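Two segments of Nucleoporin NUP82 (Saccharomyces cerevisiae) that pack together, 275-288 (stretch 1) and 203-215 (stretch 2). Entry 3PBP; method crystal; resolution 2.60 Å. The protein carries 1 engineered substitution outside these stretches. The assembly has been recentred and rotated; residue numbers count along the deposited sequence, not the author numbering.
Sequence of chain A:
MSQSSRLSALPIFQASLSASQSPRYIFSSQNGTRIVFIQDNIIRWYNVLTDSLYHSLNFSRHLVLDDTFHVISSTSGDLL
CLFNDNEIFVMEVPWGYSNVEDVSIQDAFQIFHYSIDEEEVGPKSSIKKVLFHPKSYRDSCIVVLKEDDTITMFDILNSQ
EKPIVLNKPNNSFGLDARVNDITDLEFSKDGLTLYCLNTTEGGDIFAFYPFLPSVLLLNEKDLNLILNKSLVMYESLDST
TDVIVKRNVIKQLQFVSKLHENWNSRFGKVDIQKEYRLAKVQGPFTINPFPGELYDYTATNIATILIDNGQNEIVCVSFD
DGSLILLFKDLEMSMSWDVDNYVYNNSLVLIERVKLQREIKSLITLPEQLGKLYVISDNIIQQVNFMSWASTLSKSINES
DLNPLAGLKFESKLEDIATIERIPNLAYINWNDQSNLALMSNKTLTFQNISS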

# COMPACT_ATOMS: atom_id res chain seq x y z
N GLU A 275 3.70 19.23 5.19
CA GLU A 275 4.40 18.67 6.34
C GLU A 275 3.74 17.41 6.88
O GLU A 275 4.42 16.44 7.21
CB GLU A 275 4.51 19.71 7.46
CG GLU A 275 5.28 20.98 7.07
CD GLU A 275 4.40 22.03 6.39
OE1 GLU A 275 3.49 22.57 7.07
OE2 GLU A 275 4.61 22.33 5.19
N TYR A 276 2.40 17.42 6.97
CA TYR A 276 1.64 16.28 7.49
C TYR A 276 1.44 15.15 6.49
O TYR A 276 0.84 14.14 6.83
CB TYR A 276 0.26 16.74 7.97
CG TYR A 276 0.30 17.86 8.97
CD1 TYR A 276 0.34 19.19 8.55
CD2 TYR A 276 0.29 17.60 10.34
CE1 TYR A 276 0.38 20.23 9.48
CE2 TYR A 276 0.33 18.63 11.27
CZ TYR A 276 0.37 19.94 10.84
OH TYR A 276 0.41 20.95 11.77
N ARG A 277 1.93 15.32 5.27
CA ARG A 277 1.75 14.29 4.26
C ARG A 277 2.91 13.32 4.11
O ARG A 277 2.78 12.30 3.42
CB ARG A 277 1.42 14.94 2.93
CG ARG A 277 0.21 15.84 3.01
CD ARG A 277 -0.61 15.72 1.76
NE ARG A 277 -0.14 16.60 0.71
CZ ARG A 277 -0.12 16.26 -0.57
NH1 ARG A 277 -0.52 15.05 -0.94
NH2 ARG A 277 0.26 17.14 -1.49
N LEU A 278 4.04 13.63 4.73
CA LEU A 278 5.21 12.76 4.66
C LEU A 278 5.11 11.76 5.81
O LEU A 278 5.38 12.10 6.95
CB LEU A 278 6.50 13.57 4.78
CG LEU A 278 6.78 14.50 3.60
CD1 LEU A 278 7.93 15.44 3.95
CD2 LEU A 278 7.11 13.67 2.37
N ALA A 279 4.72 10.53 5.50
CA ALA A 279 4.58 9.54 6.54
C ALA A 279 5.34 8.27 6.21
O ALA A 279 5.39 7.85 5.05
CB ALA A 279 3.12 9.23 6.74
N LYS A 280 5.93 7.66 7.22
CA LYS A 280 6.67 6.43 7.01
C LYS A 280 5.80 5.21 7.23
O LYS A 280 4.95 5.17 8.13
CB LYS A 280 7.90 6.39 7.93
CG LYS A 280 9.00 7.31 7.48
CD LYS A 280 10.28 7.10 8.26
CE LYS A 280 11.39 8.00 7.71
NZ LYS A 280 12.70 7.83 8.43
N VAL A 281 6.01 4.20 6.39
CA VAL A 281 5.27 2.96 6.44
C VAL A 281 5.29 2.26 7.78
O VAL A 281 6.29 2.27 8.50
CB VAL A 281 5.78 1.93 5.43
CG1 VAL A 281 4.62 1.47 4.55
CG2 VAL A 281 6.91 2.52 4.62
N GLN A 282 4.16 1.66 8.11
CA GLN A 282 4.00 0.88 9.32
C GLN A 282 3.94 -0.58 8.85
O GLN A 282 3.57 -0.84 7.69
CB GLN A 282 2.69 1.26 10.02
CG GLN A 282 2.61 2.68 10.46
CD GLN A 282 1.46 2.93 11.41
OE1 GLN A 282 1.20 2.14 12.31
NE2 GLN A 282 0.76 4.05 11.22
N GLY A 283 4.32 -1.51 9.72
CA GLY A 283 4.31 -2.91 9.34
C GLY A 283 5.62 -3.65 9.57
O GLY A 283 6.62 -3.06 9.98
N PRO A 284 5.65 -4.96 9.26
CA PRO A 284 4.52 -5.71 8.72
C PRO A 284 3.40 -5.95 9.71
O PRO A 284 3.62 -6.00 10.92
CB PRO A 284 5.14 -7.04 8.26
CG PRO A 284 6.59 -6.99 8.73
CD PRO A 284 6.69 -5.88 9.75
N PHE A 285 2.20 -6.09 9.18
CA PHE A 285 1.06 -6.37 10.00
C PHE A 285 1.15 -7.84 10.38
O PHE A 285 1.71 -8.66 9.65
CB PHE A 285 -0.24 -6.17 9.22
CG PHE A 285 -0.82 -4.80 9.34
CD1 PHE A 285 -0.16 -3.71 8.80
CD2 PHE A 285 -2.02 -4.61 9.98
CE1 PHE A 285 -0.69 -2.44 8.91
CE2 PHE A 285 -2.57 -3.34 10.09
CZ PHE A 285 -1.91 -2.25 9.56
N THR A 286 0.60 -8.15 11.54
CA THR A 286 0.57 -9.51 12.03
C THR A 286 -0.70 -10.12 11.42
O THR A 286 -1.75 -9.50 11.43
CB THR A 286 0.48 -9.46 13.54
OG1 THR A 286 1.77 -9.74 14.08
CG2 THR A 286 -0.50 -10.44 14.06
N ILE A 287 -0.60 -11.31 10.83
CA ILE A 287 -1.79 -11.95 10.26
C ILE A 287 -2.01 -13.20 11.09
O ILE A 287 -1.40 -14.23 10.84
CB ILE A 287 -1.60 -12.35 8.77
CG1 ILE A 287 -1.30 -11.10 7.92
CG2 ILE A 287 -2.87 -13.02 8.25
CD1 ILE A 287 -1.11 -11.40 6.46
N ASN A 288 -2.90 -13.11 12.08
CA ASN A 288 -3.15 -14.21 12.99
C ASN A 288 -4.55 -14.81 12.88
O ASN A 288 -5.55 -14.11 12.97
CB ASN A 288 -2.94 -13.69 14.41
CG ASN A 288 -2.78 -14.80 15.42
OD1 ASN A 288 -3.11 -15.95 15.15
ND2 ASN A 288 -2.28 -14.46 16.59
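Stretch 2 203-215: GDIFAFYPFLPSV

Stretch 2 runs antiparallel to stretch 1, so that Leu212 lies near Arg277 and Ile205 near Phe285. Residues 204-208 form an extended strand, followed by a loop with a cis peptide bond before Pro210; stretch 1 is largely irregular until the strand that includes 286-288. The two segments bury 966 Å² in all.

At the start of stretch 1, the carbonyl O of Tyr276 lies 4.1 Å from Leu212 CD1. The side chain of Arg277 reaches along the loop beyond Leu212: its NH1 donates a hydrogen bond to Leu212 O (3.2 Å), which lies near the guanidinium plane, while the backbone at Pro213 and Ser214 covers one face of the group. Leu278 points away, whereas Ala279 turns toward stretch 2 and places CB 3.7 Å from Pro210 O. Lys280 again points away. Val281 CG1 sits over the face of the Phe208 ring, 3.5 Å from its centroid, and also touches Phe206 CB at 3.9 Å.

Gln282 and Ala207 form a single antiparallel bridge with both hydrogen bonds made: Gln282 N to Ala207 O (2.8 Å) and Ala207 N to Gln282 O (2.9 Å). Gly283 follows, with Gly283 CA 4.5 Å from Phe206 CA. A CB here would lie only 2.7 Å from Phe206 CD2, and the backbone angles themselves (127°/178°) call for glycine. The next peptide bond is cis, and Pro284 packs against the same aromatic ring, with CB 3.8 Å from Phe206 CZ.

Backbone pairing resumes at Phe285, whose N donates to Ile205 O at 2.9 Å. Its side chain points toward stretch 2, bringing CE1 to 3.5 Å from Ala207 CB and CD1 to 4.2 Å from Ile205 CG2. Thr286 points away; Ile287 ends the contact, its CD1 4.3 Å from Ile205 CD1.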

# COMPACT_ATOMS: atom_id res chain seq x y z
N GLY A 203 4.88 -12.58 1.11
CA GLY A 203 3.68 -11.78 1.20
C GLY A 203 3.40 -11.22 2.58
O GLY A 203 3.26 -11.95 3.56
N ASP A 204 3.32 -9.90 2.65
CA ASP A 204 3.05 -9.22 3.90
C ASP A 204 2.25 -7.95 3.65
O ASP A 204 2.13 -7.50 2.51
CB ASP A 204 4.35 -8.90 4.62
CG ASP A 204 4.87 -10.08 5.43
OD1 ASP A 204 4.19 -10.47 6.42
OD2 ASP A 204 5.95 -10.61 5.08
N ILE A 205 1.70 -7.37 4.71
CA ILE A 205 0.92 -6.15 4.57
C ILE A 205 1.55 -5.00 5.35
O ILE A 205 1.93 -5.14 6.50
CB ILE A 205 -0.53 -6.38 5.05
CG1 ILE A 205 -1.20 -7.43 4.16
CG2 ILE A 205 -1.30 -5.06 5.03
CD1 ILE A 205 -2.56 -7.83 4.60
N PHE A 206 1.70 -3.86 4.70
CA PHE A 206 2.23 -2.69 5.36
C PHE A 206 1.17 -1.63 5.19
O PHE A 206 0.17 -1.84 4.48
CB PHE A 206 3.55 -2.25 4.72
CG PHE A 206 4.69 -3.21 4.94
CD1 PHE A 206 4.73 -4.43 4.27
CD2 PHE A 206 5.68 -2.92 5.87
CE1 PHE A 206 5.75 -5.36 4.52
CE2 PHE A 206 6.70 -3.85 6.13
CZ PHE A 206 6.73 -5.06 5.46
N ALA A 207 1.34 -0.49 5.85
CA ALA A 207 0.34 0.55 5.73
C ALA A 207 0.86 1.93 6.02
O ALA A 207 1.71 2.12 6.88
CB ALA A 207 -0.83 0.23 6.63
N PHE A 208 0.33 2.89 5.28
CA PHE A 208 0.65 4.30 5.44
C PHE A 208 -0.57 4.92 6.13
O PHE A 208 -1.68 4.94 5.58
CB PHE A 208 0.85 4.94 4.07
CG PHE A 208 2.12 4.58 3.41
CD1 PHE A 208 3.31 5.22 3.77
CD2 PHE A 208 2.15 3.61 2.42
CE1 PHE A 208 4.51 4.90 3.13
CE2 PHE A 208 3.34 3.27 1.78
CZ PHE A 208 4.53 3.93 2.13
N TYR A 209 -0.38 5.41 7.35
CA TYR A 209 -1.46 6.03 8.10
C TYR A 209 -0.87 7.23 8.81
O TYR A 209 -0.07 7.07 9.73
CB TYR A 209 -2.04 5.03 9.11
CG TYR A 209 -3.25 5.57 9.85
CD1 TYR A 209 -4.27 6.22 9.16
CD2 TYR A 209 -3.38 5.43 11.24
CE1 TYR A 209 -5.39 6.73 9.83
CE2 TYR A 209 -4.50 5.93 11.92
CZ TYR A 209 -5.50 6.58 11.20
OH TYR A 209 -6.62 7.08 11.85
N PRO A 210 -1.27 8.45 8.41
CA PRO A 210 -2.23 8.79 7.36
C PRO A 210 -1.60 8.90 5.96
O PRO A 210 -0.42 9.17 5.82
CB PRO A 210 -2.73 10.14 7.82
CG PRO A 210 -1.40 10.80 8.21
CD PRO A 210 -0.69 9.69 8.99
N PHE A 211 -2.41 8.69 4.92
CA PHE A 211 -1.92 8.83 3.54
C PHE A 211 -2.88 9.87 2.96
O PHE A 211 -3.87 9.53 2.32
CB PHE A 211 -2.05 7.53 2.77
CG PHE A 211 -1.30 7.53 1.47
CD1 PHE A 211 0.05 7.19 1.44
CD2 PHE A 211 -1.94 7.84 0.29
CE1 PHE A 211 0.74 7.16 0.24
CE2 PHE A 211 -1.26 7.82 -0.91
CZ PHE A 211 0.08 7.48 -0.94
N LEU A 212 -2.56 11.13 3.19
CA LEU A 212 -3.44 12.22 2.78
C LEU A 212 -3.11 12.99 1.51
O LEU A 212 -1.96 13.14 1.13
CB LEU A 212 -3.52 13.22 3.95
CG LEU A 212 -3.66 12.54 5.32
CD1 LEU A 212 -3.19 13.48 6.41
CD2 LEU A 212 -5.09 12.13 5.54
N PRO A 213 -4.16 13.47 0.82
CA PRO A 213 -4.00 14.24 -0.41
C PRO A 213 -3.74 15.69 0.05
O PRO A 213 -3.61 15.92 1.24
CB PRO A 213 -5.35 14.05 -1.10
CG PRO A 213 -6.29 14.05 0.04
CD PRO A 213 -5.58 13.19 1.08
N SER A 214 -3.66 16.65 -0.86
CA SER A 214 -3.40 18.04 -0.45
C SER A 214 -4.67 18.72 0.07
O SER A 214 -4.60 19.70 0.83
CB SER A 214 -2.84 18.84 -1.62
OG SER A 214 -3.87 19.06 -2.57
N VAL A 215 -5.82 18.22 -0.37
CA VAL A 215 -7.11 18.76 0.07
C VAL A 215 -8.01 17.56 0.30
O VAL A 215 -8.53 16.95 -0.64
CB VAL A 215 -7.73 19.68 -1.00
CG1 VAL A 215 -9.06 20.21 -0.53
CG2 VAL A 215 -6.79 20.82 -1.31